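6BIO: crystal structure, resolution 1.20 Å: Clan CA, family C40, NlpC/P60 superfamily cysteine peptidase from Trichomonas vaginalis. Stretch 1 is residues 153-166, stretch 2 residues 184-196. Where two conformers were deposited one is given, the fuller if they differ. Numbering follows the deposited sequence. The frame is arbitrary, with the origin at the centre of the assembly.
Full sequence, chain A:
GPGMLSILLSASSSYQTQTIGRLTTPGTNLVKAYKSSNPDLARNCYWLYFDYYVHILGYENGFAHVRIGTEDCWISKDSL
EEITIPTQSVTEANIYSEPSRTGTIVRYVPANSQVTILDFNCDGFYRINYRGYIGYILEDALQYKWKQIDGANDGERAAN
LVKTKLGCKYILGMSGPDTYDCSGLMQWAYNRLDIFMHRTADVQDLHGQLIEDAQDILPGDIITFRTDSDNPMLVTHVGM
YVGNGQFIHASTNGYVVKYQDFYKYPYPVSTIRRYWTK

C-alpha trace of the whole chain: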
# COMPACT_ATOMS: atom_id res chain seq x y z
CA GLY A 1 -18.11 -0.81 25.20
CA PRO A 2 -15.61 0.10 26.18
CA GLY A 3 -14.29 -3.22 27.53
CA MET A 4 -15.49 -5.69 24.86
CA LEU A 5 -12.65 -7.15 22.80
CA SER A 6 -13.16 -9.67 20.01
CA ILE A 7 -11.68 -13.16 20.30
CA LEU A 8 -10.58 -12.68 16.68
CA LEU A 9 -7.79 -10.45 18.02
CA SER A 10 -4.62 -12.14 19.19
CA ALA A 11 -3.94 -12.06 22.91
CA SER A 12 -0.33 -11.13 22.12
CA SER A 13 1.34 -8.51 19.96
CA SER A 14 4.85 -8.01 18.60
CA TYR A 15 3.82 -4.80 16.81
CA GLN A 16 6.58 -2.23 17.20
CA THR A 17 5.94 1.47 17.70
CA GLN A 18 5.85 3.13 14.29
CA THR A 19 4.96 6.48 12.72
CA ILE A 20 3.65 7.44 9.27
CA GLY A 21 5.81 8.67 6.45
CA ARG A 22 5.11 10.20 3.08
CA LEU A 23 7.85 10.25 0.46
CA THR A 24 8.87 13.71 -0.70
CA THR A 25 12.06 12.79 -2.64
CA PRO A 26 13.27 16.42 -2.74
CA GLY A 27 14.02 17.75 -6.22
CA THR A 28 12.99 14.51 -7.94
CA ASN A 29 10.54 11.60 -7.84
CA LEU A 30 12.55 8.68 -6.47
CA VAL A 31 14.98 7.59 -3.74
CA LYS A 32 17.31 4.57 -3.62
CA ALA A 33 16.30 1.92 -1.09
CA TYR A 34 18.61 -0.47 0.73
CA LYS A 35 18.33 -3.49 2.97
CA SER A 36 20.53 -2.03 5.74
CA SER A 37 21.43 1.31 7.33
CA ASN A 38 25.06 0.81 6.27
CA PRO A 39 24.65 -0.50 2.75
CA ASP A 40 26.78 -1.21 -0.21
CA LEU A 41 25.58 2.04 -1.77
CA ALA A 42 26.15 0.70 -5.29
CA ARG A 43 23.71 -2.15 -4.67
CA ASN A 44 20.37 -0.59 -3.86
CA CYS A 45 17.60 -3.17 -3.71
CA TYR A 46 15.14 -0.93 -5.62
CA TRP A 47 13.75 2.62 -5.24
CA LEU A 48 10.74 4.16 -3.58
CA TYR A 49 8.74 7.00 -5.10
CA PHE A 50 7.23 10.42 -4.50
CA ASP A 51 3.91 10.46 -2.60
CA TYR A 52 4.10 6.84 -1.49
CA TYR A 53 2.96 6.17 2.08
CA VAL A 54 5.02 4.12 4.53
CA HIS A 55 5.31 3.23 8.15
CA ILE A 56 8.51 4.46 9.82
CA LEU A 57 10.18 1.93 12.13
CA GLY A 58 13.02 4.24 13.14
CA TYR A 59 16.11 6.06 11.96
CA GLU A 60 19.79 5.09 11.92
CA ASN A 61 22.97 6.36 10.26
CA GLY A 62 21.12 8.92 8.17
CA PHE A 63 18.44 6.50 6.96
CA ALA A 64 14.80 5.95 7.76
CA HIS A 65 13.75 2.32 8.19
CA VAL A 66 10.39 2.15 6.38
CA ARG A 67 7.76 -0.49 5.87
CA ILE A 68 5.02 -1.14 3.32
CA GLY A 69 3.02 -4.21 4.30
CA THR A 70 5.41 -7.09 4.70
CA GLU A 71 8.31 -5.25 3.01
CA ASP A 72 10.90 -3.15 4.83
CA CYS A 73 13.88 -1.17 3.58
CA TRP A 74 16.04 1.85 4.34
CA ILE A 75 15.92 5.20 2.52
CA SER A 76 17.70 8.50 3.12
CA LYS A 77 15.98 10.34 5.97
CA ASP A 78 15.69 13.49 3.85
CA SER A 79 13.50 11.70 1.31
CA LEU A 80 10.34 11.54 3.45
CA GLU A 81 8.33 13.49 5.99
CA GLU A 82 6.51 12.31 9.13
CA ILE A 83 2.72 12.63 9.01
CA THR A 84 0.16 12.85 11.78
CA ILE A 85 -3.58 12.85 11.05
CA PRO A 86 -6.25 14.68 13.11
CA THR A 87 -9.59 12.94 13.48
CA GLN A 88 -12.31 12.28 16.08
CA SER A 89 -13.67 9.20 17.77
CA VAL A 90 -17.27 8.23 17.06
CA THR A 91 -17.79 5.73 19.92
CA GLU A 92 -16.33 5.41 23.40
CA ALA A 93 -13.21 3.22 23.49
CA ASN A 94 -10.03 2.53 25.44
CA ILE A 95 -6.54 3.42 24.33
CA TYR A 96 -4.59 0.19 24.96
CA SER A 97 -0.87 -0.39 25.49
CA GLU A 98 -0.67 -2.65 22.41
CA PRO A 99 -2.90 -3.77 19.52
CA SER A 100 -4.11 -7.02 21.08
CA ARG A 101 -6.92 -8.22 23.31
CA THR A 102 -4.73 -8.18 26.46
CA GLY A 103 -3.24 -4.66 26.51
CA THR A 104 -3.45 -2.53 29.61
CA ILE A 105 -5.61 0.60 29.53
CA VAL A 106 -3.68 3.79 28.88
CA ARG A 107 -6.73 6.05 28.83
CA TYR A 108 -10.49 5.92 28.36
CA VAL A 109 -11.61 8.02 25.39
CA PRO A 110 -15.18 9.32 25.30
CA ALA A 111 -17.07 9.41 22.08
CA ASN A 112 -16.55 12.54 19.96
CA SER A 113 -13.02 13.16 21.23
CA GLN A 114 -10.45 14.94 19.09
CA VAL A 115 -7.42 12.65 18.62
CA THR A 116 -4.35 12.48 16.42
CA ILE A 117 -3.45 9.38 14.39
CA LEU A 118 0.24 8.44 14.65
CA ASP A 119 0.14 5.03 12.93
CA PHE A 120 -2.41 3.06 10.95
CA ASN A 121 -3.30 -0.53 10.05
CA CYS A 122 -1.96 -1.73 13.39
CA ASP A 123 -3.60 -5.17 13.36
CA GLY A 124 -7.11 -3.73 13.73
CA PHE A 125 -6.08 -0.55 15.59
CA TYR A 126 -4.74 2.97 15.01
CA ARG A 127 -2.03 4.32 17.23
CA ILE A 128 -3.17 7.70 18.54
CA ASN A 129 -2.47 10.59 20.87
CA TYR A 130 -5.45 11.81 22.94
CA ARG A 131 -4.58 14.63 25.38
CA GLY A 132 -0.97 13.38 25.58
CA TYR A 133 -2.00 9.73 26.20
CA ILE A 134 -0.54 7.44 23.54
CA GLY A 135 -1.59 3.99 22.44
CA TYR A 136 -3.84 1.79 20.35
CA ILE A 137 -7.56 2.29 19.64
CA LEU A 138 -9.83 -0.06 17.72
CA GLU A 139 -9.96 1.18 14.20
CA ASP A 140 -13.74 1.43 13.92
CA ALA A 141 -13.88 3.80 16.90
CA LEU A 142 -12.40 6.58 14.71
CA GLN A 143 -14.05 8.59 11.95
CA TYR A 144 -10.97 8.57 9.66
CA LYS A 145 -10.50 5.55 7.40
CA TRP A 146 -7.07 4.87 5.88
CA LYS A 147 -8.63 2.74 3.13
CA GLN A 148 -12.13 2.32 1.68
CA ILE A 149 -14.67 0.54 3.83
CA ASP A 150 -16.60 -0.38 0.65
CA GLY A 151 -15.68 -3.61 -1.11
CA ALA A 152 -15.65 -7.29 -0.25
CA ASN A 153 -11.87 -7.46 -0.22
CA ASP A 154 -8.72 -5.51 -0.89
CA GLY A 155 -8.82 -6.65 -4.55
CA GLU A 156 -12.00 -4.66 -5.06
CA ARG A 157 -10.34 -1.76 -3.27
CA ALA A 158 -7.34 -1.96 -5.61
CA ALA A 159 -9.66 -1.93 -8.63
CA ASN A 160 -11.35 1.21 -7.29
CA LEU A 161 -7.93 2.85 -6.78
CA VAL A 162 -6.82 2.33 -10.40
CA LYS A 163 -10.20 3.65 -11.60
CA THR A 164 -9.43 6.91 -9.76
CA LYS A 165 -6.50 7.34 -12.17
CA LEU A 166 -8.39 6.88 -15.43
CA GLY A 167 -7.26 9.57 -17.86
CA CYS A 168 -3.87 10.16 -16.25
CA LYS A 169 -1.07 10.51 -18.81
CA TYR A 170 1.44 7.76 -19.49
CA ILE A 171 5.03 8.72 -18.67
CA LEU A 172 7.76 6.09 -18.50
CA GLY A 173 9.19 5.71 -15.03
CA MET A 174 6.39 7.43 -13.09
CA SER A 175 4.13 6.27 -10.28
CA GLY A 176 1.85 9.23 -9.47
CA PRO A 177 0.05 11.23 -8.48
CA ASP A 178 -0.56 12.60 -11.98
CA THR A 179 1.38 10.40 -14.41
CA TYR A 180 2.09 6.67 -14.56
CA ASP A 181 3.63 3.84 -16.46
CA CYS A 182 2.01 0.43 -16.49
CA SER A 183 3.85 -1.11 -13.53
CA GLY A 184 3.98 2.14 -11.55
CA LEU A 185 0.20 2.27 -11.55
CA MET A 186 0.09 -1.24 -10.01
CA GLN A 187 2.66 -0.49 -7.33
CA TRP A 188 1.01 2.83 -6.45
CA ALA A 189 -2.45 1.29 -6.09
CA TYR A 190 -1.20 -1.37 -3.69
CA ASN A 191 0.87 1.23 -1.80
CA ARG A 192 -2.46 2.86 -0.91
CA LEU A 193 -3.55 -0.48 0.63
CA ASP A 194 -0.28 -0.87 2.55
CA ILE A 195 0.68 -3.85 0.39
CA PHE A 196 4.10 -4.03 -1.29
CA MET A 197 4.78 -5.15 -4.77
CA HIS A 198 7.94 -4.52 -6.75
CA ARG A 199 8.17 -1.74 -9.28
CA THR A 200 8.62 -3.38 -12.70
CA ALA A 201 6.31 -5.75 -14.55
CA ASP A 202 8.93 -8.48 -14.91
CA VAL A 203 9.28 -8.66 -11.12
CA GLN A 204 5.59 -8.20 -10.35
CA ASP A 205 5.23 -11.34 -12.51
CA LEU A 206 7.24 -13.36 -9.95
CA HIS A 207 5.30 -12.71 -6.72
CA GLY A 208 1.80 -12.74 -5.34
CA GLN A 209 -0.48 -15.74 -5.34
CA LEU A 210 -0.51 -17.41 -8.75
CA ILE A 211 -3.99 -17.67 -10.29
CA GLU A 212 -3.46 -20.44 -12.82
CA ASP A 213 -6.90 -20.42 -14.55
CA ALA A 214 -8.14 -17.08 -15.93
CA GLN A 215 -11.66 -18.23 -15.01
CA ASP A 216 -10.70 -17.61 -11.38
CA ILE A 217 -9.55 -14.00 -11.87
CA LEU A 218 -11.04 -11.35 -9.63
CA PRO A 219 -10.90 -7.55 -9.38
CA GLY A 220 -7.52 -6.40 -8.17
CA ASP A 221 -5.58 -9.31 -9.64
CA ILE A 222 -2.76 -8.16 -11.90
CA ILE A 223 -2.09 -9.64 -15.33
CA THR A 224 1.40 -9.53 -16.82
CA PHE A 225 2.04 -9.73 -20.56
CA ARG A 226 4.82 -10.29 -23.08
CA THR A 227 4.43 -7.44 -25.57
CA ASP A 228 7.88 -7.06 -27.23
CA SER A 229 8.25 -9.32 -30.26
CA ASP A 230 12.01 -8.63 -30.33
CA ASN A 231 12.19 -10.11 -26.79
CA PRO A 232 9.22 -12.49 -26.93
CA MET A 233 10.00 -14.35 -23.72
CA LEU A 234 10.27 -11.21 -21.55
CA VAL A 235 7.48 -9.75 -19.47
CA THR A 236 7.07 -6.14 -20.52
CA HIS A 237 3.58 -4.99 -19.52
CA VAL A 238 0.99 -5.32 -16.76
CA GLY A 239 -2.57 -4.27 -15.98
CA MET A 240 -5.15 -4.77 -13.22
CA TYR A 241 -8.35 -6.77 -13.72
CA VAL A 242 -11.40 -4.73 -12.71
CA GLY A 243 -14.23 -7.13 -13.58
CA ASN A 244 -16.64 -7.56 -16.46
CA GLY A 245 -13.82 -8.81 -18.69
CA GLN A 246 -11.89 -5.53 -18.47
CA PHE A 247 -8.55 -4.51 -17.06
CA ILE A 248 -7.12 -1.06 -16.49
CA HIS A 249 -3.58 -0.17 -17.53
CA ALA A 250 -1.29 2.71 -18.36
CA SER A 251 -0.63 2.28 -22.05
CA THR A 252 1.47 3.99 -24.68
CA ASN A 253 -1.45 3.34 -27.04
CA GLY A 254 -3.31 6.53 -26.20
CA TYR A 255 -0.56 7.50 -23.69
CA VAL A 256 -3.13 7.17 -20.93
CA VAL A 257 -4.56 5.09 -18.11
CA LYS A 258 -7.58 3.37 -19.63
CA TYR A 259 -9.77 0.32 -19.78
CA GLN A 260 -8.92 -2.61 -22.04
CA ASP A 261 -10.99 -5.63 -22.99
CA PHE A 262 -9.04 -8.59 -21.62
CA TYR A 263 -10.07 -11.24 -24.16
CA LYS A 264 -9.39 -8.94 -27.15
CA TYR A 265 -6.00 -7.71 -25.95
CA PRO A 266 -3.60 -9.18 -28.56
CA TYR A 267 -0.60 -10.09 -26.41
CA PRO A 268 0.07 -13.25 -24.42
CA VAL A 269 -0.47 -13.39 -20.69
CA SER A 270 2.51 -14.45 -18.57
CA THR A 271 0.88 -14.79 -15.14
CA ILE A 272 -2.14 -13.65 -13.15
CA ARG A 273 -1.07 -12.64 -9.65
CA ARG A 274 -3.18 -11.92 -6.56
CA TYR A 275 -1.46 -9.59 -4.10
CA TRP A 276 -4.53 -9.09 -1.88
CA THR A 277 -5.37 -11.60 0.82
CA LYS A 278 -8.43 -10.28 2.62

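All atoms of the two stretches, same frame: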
# COMPACT_ATOMS: atom_id res chain seq x y z
N ASN A 153 -13.25 -7.08 -0.49
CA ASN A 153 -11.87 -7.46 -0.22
C ASN A 153 -10.97 -6.36 -0.78
O ASN A 153 -11.41 -5.45 -1.49
CB ASN A 153 -11.52 -8.83 -0.79
CG ASN A 153 -11.87 -8.93 -2.24
OD1 ASN A 153 -11.32 -8.19 -3.06
ND2 ASN A 153 -12.81 -9.82 -2.58
N ASP A 154 -9.69 -6.47 -0.45
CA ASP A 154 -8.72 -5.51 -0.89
C ASP A 154 -8.52 -5.54 -2.40
O ASP A 154 -8.08 -4.54 -2.97
CB ASP A 154 -7.36 -5.72 -0.22
CG ASP A 154 -7.27 -5.13 1.18
OD1 ASP A 154 -8.15 -4.32 1.59
OD2 ASP A 154 -6.30 -5.50 1.89
N GLY A 155 -8.83 -6.66 -3.08
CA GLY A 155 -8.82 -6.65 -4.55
C GLY A 155 -9.80 -5.66 -5.15
O GLY A 155 -9.46 -4.91 -6.09
N GLU A 156 -11.04 -5.65 -4.62
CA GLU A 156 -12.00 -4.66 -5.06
C GLU A 156 -11.51 -3.27 -4.73
O GLU A 156 -11.71 -2.34 -5.51
CB GLU A 156 -13.37 -4.94 -4.42
CG GLU A 156 -13.95 -6.28 -4.94
CD GLU A 156 -15.34 -6.59 -4.50
OE1 GLU A 156 -15.99 -5.75 -3.82
OE2 GLU A 156 -15.82 -7.69 -4.92
N ARG A 157 -10.84 -3.09 -3.59
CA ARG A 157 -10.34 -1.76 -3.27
C ARG A 157 -9.24 -1.34 -4.25
O ARG A 157 -9.15 -0.16 -4.63
CB ARG A 157 -9.83 -1.73 -1.82
CG ARG A 157 -10.90 -2.00 -0.81
CD ARG A 157 -10.40 -1.86 0.64
NE ARG A 157 -11.49 -2.11 1.57
CZ ARG A 157 -11.79 -3.30 2.08
NH1 ARG A 157 -12.84 -3.43 2.89
NH2 ARG A 157 -11.02 -4.35 1.85
N ALA A 158 -8.39 -2.28 -4.65
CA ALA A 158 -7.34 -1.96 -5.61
C ALA A 158 -7.93 -1.56 -6.95
O ALA A 158 -7.45 -0.62 -7.59
CB ALA A 158 -6.41 -3.16 -5.76
N ALA A 159 -8.99 -2.26 -7.38
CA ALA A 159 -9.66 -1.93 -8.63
C ALA A 159 -10.26 -0.53 -8.56
O ALA A 159 -10.17 0.23 -9.53
CB ALA A 159 -10.75 -2.96 -8.91
N ASN A 160 -10.88 -0.17 -7.43
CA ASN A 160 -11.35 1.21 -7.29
C ASN A 160 -10.18 2.19 -7.42
O ASN A 160 -10.29 3.23 -8.10
CB ASN A 160 -12.09 1.43 -5.98
CG ASN A 160 -12.42 2.92 -5.77
OD1 ASN A 160 -13.30 3.50 -6.43
ND2 ASN A 160 -11.70 3.55 -4.85
N LEU A 161 -9.05 1.91 -6.75
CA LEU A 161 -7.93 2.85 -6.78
C LEU A 161 -7.43 3.10 -8.21
O LEU A 161 -7.16 4.25 -8.57
CB LEU A 161 -6.80 2.35 -5.88
CG LEU A 161 -7.07 2.64 -4.40
CD1 LEU A 161 -6.35 1.68 -3.48
CD2 LEU A 161 -6.67 4.08 -4.07
N VAL A 162 -7.28 2.05 -9.03
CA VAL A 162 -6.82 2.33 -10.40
C VAL A 162 -7.88 3.08 -11.19
O VAL A 162 -7.52 3.90 -12.05
CB VAL A 162 -6.28 1.10 -11.15
CG1 VAL A 162 -5.08 0.51 -10.45
CG2 VAL A 162 -7.38 0.05 -11.37
N LYS A 163 -9.17 2.86 -10.92
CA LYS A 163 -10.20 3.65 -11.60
C LYS A 163 -10.04 5.13 -11.31
O LYS A 163 -10.33 5.94 -12.18
CB LYS A 163 -11.60 3.18 -11.22
CG LYS A 163 -11.93 1.81 -11.77
CD LYS A 163 -13.27 1.30 -11.24
CE LYS A 163 -13.46 -0.15 -11.61
NZ LYS A 163 -14.85 -0.64 -11.25
N THR A 164 -9.59 5.50 -10.11
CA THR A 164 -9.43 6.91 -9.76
C THR A 164 -8.36 7.58 -10.61
O THR A 164 -8.25 8.82 -10.58
CB THR A 164 -9.08 7.14 -8.28
OG1 THR A 164 -7.72 6.79 -8.01
CG2 THR A 164 -10.03 6.40 -7.34
N LYS A 165 -7.55 6.79 -11.34
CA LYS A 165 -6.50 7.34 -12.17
C LYS A 165 -6.80 7.26 -13.66
O LYS A 165 -5.93 7.60 -14.49
CB LYS A 165 -5.15 6.68 -11.86
CG LYS A 165 -4.73 6.90 -10.39
CD LYS A 165 -4.57 8.37 -10.04
CE LYS A 165 -4.12 8.51 -8.60
NZ LYS A 165 -3.70 9.89 -8.26
N LEU A 166 -8.00 6.82 -14.02
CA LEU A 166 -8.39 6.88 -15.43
C LEU A 166 -8.14 8.28 -15.99
O LEU A 166 -8.47 9.30 -15.35
CB LEU A 166 -9.87 6.52 -15.58
CG LEU A 166 -10.11 5.01 -15.43
CD1 LEU A 166 -11.58 4.73 -15.16
CD2 LEU A 166 -9.60 4.20 -16.65
N GLY A 184 4.07 1.15 -12.62
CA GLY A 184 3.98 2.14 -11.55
C GLY A 184 2.56 2.31 -11.05
O GLY A 184 2.33 2.51 -9.86
N LEU A 185 1.59 2.22 -11.95
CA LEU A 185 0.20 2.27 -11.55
C LEU A 185 -0.13 1.13 -10.60
O LEU A 185 -0.85 1.32 -9.61
CB LEU A 185 -0.69 2.24 -12.81
CG LEU A 185 -2.20 2.30 -12.57
CD1 LEU A 185 -2.62 3.64 -11.92
CD2 LEU A 185 -2.95 2.10 -13.85
N MET A 186 0.38 -0.09 -10.87
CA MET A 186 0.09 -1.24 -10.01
C MET A 186 0.71 -1.04 -8.65
O MET A 186 0.05 -1.26 -7.63
CB MET A 186 0.64 -2.51 -10.64
CG MET A 186 0.21 -2.85 -12.07
SD MET A 186 -1.57 -3.12 -12.36
CE MET A 186 -2.10 -1.43 -12.71
N GLN A 187 1.98 -0.62 -8.61
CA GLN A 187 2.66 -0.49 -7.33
C GLN A 187 2.03 0.61 -6.50
O GLN A 187 1.82 0.45 -5.29
CB GLN A 187 4.15 -0.25 -7.54
CG GLN A 187 4.93 -0.24 -6.22
CD GLN A 187 6.38 0.13 -6.39
OE1 GLN A 187 6.72 1.19 -6.93
NE2 GLN A 187 7.26 -0.71 -5.89
N TRP A 188 1.67 1.73 -7.15
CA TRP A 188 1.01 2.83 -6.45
C TRP A 188 -0.30 2.35 -5.82
O TRP A 188 -0.62 2.68 -4.67
CB TRP A 188 0.77 3.98 -7.45
CG TRP A 188 -0.17 5.00 -6.85
CD1 TRP A 188 0.13 5.98 -5.98
CD2 TRP A 188 -1.60 5.01 -6.99
NE1 TRP A 188 -1.03 6.61 -5.57
CE2 TRP A 188 -2.10 6.03 -6.16
CE3 TRP A 188 -2.50 4.26 -7.75
CZ2 TRP A 188 -3.46 6.31 -6.08
CZ3 TRP A 188 -3.83 4.55 -7.65
CH2 TRP A 188 -4.30 5.55 -6.79
N ALA A 189 -1.13 1.66 -6.60
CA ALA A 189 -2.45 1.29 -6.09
C ALA A 189 -2.30 0.44 -4.83
O ALA A 189 -3.01 0.63 -3.84
CB ALA A 189 -3.25 0.55 -7.16
N TYR A 190 -1.39 -0.54 -4.87
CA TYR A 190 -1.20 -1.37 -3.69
C TYR A 190 -0.51 -0.63 -2.55
O TYR A 190 -0.79 -0.91 -1.37
CB TYR A 190 -0.54 -2.72 -4.07
CG TYR A 190 -1.62 -3.69 -4.55
CD1 TYR A 190 -2.37 -4.35 -3.61
CD2 TYR A 190 -1.91 -3.88 -5.88
CE1 TYR A 190 -3.39 -5.17 -3.97
CE2 TYR A 190 -2.95 -4.71 -6.26
CZ TYR A 190 -3.67 -5.38 -5.30
OH TYR A 190 -4.72 -6.21 -5.62
N ASN A 191 0.31 0.38 -2.85
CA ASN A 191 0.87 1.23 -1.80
C ASN A 191 -0.25 1.83 -0.97
O ASN A 191 -0.15 1.92 0.25
CB ASN A 191 1.73 2.34 -2.40
CG ASN A 191 2.26 3.25 -1.31
OD1 ASN A 191 1.72 4.32 -1.04
ND2 ASN A 191 3.29 2.79 -0.63
N ARG A 192 -1.34 2.26 -1.62
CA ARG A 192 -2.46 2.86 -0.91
C ARG A 192 -3.26 1.88 -0.07
O ARG A 192 -4.09 2.30 0.75
CB ARG A 192 -3.34 3.54 -1.94
CG ARG A 192 -2.74 4.82 -2.55
CD ARG A 192 -2.43 5.86 -1.53
NE ARG A 192 -2.05 7.15 -2.07
CZ ARG A 192 -0.82 7.62 -2.14
NH1 ARG A 192 0.21 6.89 -1.81
NH2 ARG A 192 -0.62 8.86 -2.54
N LEU A 193 -3.00 0.58 -0.21
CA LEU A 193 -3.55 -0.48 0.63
C LEU A 193 -2.50 -1.06 1.56
O LEU A 193 -2.74 -2.10 2.21
CB LEU A 193 -4.14 -1.58 -0.26
CG LEU A 193 -5.27 -1.07 -1.17
CD1 LEU A 193 -5.69 -2.13 -2.16
CD2 LEU A 193 -6.51 -0.60 -0.37
N ASP A 194 -1.34 -0.42 1.66
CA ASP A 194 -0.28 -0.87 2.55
C ASP A 194 0.16 -2.29 2.20
O ASP A 194 0.48 -3.09 3.08
CB ASP A 194 -0.67 -0.74 4.03
CG ASP A 194 0.51 -0.83 5.00
OD1 ASP A 194 1.66 -0.55 4.63
OD2 ASP A 194 0.18 -1.15 6.17
N ILE A 195 0.25 -2.55 0.89
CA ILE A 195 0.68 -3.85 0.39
C ILE A 195 1.83 -3.56 -0.58
O ILE A 195 1.68 -2.75 -1.49
CB ILE A 195 -0.48 -4.58 -0.33
CG1 ILE A 195 -1.52 -4.96 0.70
CG2 ILE A 195 0.07 -5.79 -1.10
CD1 ILE A 195 -2.84 -5.37 0.03
N PHE A 196 2.96 -4.24 -0.40
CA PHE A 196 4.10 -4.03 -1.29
C PHE A 196 4.06 -4.94 -2.49
O PHE A 196 3.91 -6.16 -2.36
CB PHE A 196 5.39 -4.31 -0.54
CG PHE A 196 6.61 -4.00 -1.36
CD1 PHE A 196 7.05 -2.70 -1.51
CD2 PHE A 196 7.32 -5.01 -2.00
CE1 PHE A 196 8.16 -2.40 -2.27
CE2 PHE A 196 8.43 -4.70 -2.78
CZ PHE A 196 8.85 -3.39 -2.90
O HOH W 1 -4.76 -3.69 3.25

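Two helices, 154-163 and 184-191, pack against each other in this contact, together with the turn that follows each of them. Their axes approach to 9.1 Å, and their N-to-C directions differ by 123°. No direct hydrogen bond crosses between the stretches. Apart from one bridging water, the contact rests on packing, of side chains on each other and on backbone, and it buries 616 Å² in all.

The backbones are nearest where L161 faces A189, with 5.7 Å between L161 CA and A189 CA. A189 has only a methyl here. Its CB lies 4.2 Å from L161 CB and 3.8 Å from V162 CG1, so the methyl meets both residues.

L161 is the main bump of the first helix. Its CB points toward the other stretch, and its two methyls diverge. CD1 reaches the backbone of the second helix near its end, 3.5 Å from A189 O and 3.8 Å from L193 CG. CD2 turns to the indole, 3.9 Å from W188 CH2. R192 CB lies near both methyls, 3.9 Å from L161 CD1 and 4.0 Å from L161 CD2.

L193 is the answering bump. It follows the second helix, in the type I turn from N191 to D194, and its side chain lies along the first turns of helix 154-163. L193 CD1 is 3.5 Å from D154 O, 3.7 Å from A158 N and 3.8 Å from A158 CB. L193 CD2 rests 3.8 Å from R157 CB. R157 begins toward the contact, but its end leads away, and its NH2 forms a salt bridge with D154 OD1 at 2.9 Å.

A158 is a low point on the first helix. The end of Y190 comes close to it, with A158 CB 3.6 Å from Y190 CZ and 3.5 Å from Y190 OH. The CB of Y190 points away, so it is the end of the side chain that comes back to the contact. G155 is also near the hydroxyl, with its CA 4.3 Å from Y190 OH.

W188 packs against L161 CD2. Its ring edge meets the backbone of the first helix, with W188 CZ3 3.5 Å from L161 O. That carbonyl also accepts a hydrogen bond from T164 OG1 at 2.7 Å. One face of the indole is covered by the aliphatic chain of K165, whose CE is 3.4 Å from W188 CZ2. K165 NZ is hydrogen-bonded elsewhere in the structure.

V162 fits beside A189 and L185. Its CG1 is 4.0 Å from L185 CG and 4.2 Å from M186 CE. K165 extends this patch, with its CB 4.0 Å from L185 CD1.

At the D154 end, a water joins the stretches. It donates to D154 OD2 at 2.7 Å and to L193 O at 2.8 Å, bridging two acceptors that cannot bond to each other. The methyl I195 CD1 lies 3.9 Å from D154 OD2.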